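Local coordinates for amidase, hydantoinase/carbamoylase family (Burkholderia ambifaria, PDB 5TP4), which is a zinc-dependent amidase of the peptidase M20 family that probably hydrolyses N-carbamoyl-L-amino acids, at the interface of chains A and B. Numbering follows the deposited sequence. Chains: chain A/B, Amidase, hydantoinase/carbamoylase family.

The interface of chains A and B. Residues chain A 235-236, 243, 282-283; chain B 271, 294, 296.
In this M20-family amidase, loops of chain A holding A:Ala235-A:Gly236, A:Arg243 and A:Arg282-A:Asn283 lie against strands 269-271 and 288-297 of chain B, in one patch of a two-fold symmetric interface, repeated with the chains exchanged; in M20 enzymes such pairing is typically made by the lid domains, and a biological dimer is likely here. A:Arg243 reaches over with an extended side chain, its CG anti to the carbonyl carbon (chi1 -61°), and its NH1 donates to the hydroxyl OG1 of B:Thr271 at 2.8 Å, with the hydroxyl tilted slightly from the guanidinium plane. The other terminal nitrogen, NH2, stays within its own chain and bonds the carbonyl O of A:Ala235 at 2.9 Å from above the carbonyl plane, so one guanidinium ties the loop to the partner's strand. Beside this bond the methyl CB of A:Ala235 rests on B:Thr271, 3.7 Å from its CB, and also faces the carboxylate of B:Asp294. A water links both chains here: it lies 2.6 Å from B:Thr271 OG1 and also meets A:Ala235 O and, on B:Asp294, both the backbone O and carboxylate OD1. That carboxylate is gripped side-on by B:Arg296, NE to OD1 at 2.8 Å as a salt bridge and NH2 to OD2, both nearly straight, in the guanidinium plane and on syn lone pairs. The side chain of B:Arg296 is bent at chi2 (-121°), which turns its guanidinium back to the carboxylate; the pairing should restrain the rotation of both groups and presents one guanidinium face to chain A. Over the rim of that face sits A:Gly236, its CA 3.7 Å from CZ. Farther along, CB of A:Asn283 packs near B:Asp294 OD2, while a second water bridges the backbone O of A:Arg282, at 2.7 Å, to the backbone O of B:Thr271.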
loop_
_atom_site.group_PDB
_atom_site.type_symbol
_atom_site.label_atom_id
_atom_site.label_comp_id
_atom_site.label_asym_id
_atom_site.label_seq_id
_atom_site.Cartn_x
_atom_site.Cartn_y
_atom_site.Cartn_z
ATOM N N ALA A 235 -17.365 -4.061 1.769
ATOM C CA ALA A 235 -17.191 -3.675 3.170
ATOM C C ALA A 235 -18.505 -3.495 3.914
ATOM O O ALA A 235 -18.502 -3.474 5.152
ATOM C CB ALA A 235 -16.396 -2.359 3.265
ATOM N N GLY A 236 -19.609 -3.307 3.208
ATOM C CA GLY A 236 -20.866 -3.092 3.895
ATOM C C GLY A 236 -21.768 -4.306 3.894
ATOM O O GLY A 236 -22.501 -4.528 4.862
ATOM N N ARG A 243 -15.831 -13.010 6.564
ATOM C CA ARG A 243 -14.718 -12.355 5.902
ATOM C C ARG A 243 -13.453 -13.189 5.939
ATOM O O ARG A 243 -13.211 -13.962 6.872
ATOM C CB ARG A 243 -14.421 -11.005 6.557
ATOM C CG ARG A 243 -15.601 -10.062 6.463
ATOM C CD ARG A 243 -15.301 -8.749 7.091
ATOM N NE ARG A 243 -16.445 -7.868 6.839
ATOM C CZ ARG A 243 -16.358 -6.557 6.717
ATOM N NH1 ARG A 243 -15.184 -5.960 6.848
ATOM N NH2 ARG A 243 -17.462 -5.848 6.469
ATOM N N ARG A 282 -11.724 1.744 -0.838
ATOM C CA ARG A 282 -12.038 1.996 0.569
ATOM C C ARG A 282 -13.157 1.109 1.080
ATOM O O ARG A 282 -13.185 0.773 2.273
ATOM C CB ARG A 282 -12.442 3.455 0.774
ATOM C CG ARG A 282 -11.352 4.457 0.497
ATOM C CD ARG A 282 -11.969 5.852 0.487
ATOM N NE ARG A 282 -10.969 6.906 0.464
ATOM C CZ ARG A 282 -10.503 7.505 1.554
ATOM N NH1 ARG A 282 -10.944 7.143 2.756
ATOM N NH2 ARG A 282 -9.587 8.459 1.443
ATOM N N ASN A 283 -14.105 0.740 0.218
ATOM C CA ASN A 283 -15.248 -0.052 0.651
ATOM C C ASN A 283 -15.154 -1.508 0.185
ATOM O O ASN A 283 -16.168 -2.194 0.049
ATOM C CB ASN A 283 -16.563 0.585 0.194
ATOM C CG ASN A 283 -16.679 0.700 -1.313
ATOM O OD1 ASN A 283 -15.697 0.535 -2.041
ATOM N ND2 ASN A 283 -17.894 0.994 -1.790
ATOM N N THR B 271 -13.476 -2.052 7.984
ATOM C CA THR B 271 -12.691 -2.536 6.863
ATOM C C THR B 271 -11.566 -1.553 6.608
ATOM O O THR B 271 -11.828 -0.364 6.411
ATOM C CB THR B 271 -13.553 -2.637 5.601
ATOM O OG1 THR B 271 -14.786 -3.311 5.883
ATOM C CG2 THR B 271 -12.785 -3.369 4.496
ATOM N N ASP B 294 -13.196 2.032 6.764
ATOM C CA ASP B 294 -14.631 2.072 6.501
ATOM C C ASP B 294 -15.314 1.481 7.729
ATOM O O ASP B 294 -15.075 0.317 8.069
ATOM C CB ASP B 294 -14.935 1.282 5.223
ATOM C CG ASP B 294 -16.432 1.161 4.901
ATOM O OD1 ASP B 294 -17.172 0.562 5.697
ATOM O OD2 ASP B 294 -16.827 1.599 3.793
ATOM N N ARG B 296 -19.036 0.819 9.823
ATOM C CA ARG B 296 -20.482 0.720 9.633
ATOM C C ARG B 296 -21.165 0.315 10.921
ATOM O O ARG B 296 -20.602 -0.413 11.742
ATOM C CB ARG B 296 -20.857 -0.298 8.578
ATOM C CG ARG B 296 -19.969 -0.240 7.386
ATOM C CD ARG B 296 -20.736 0.033 6.154
ATOM N NE ARG B 296 -19.872 0.415 5.042
ATOM C CZ ARG B 296 -20.295 0.533 3.794
ATOM N NH1 ARG B 296 -21.582 0.265 3.501
ATOM N NH2 ARG B 296 -19.448 0.932 2.854
HETATM O O HOH W 1 -16.773 -1.886 6.844
HETATM O O HOH W 2 -11.300 1.441 4.057
#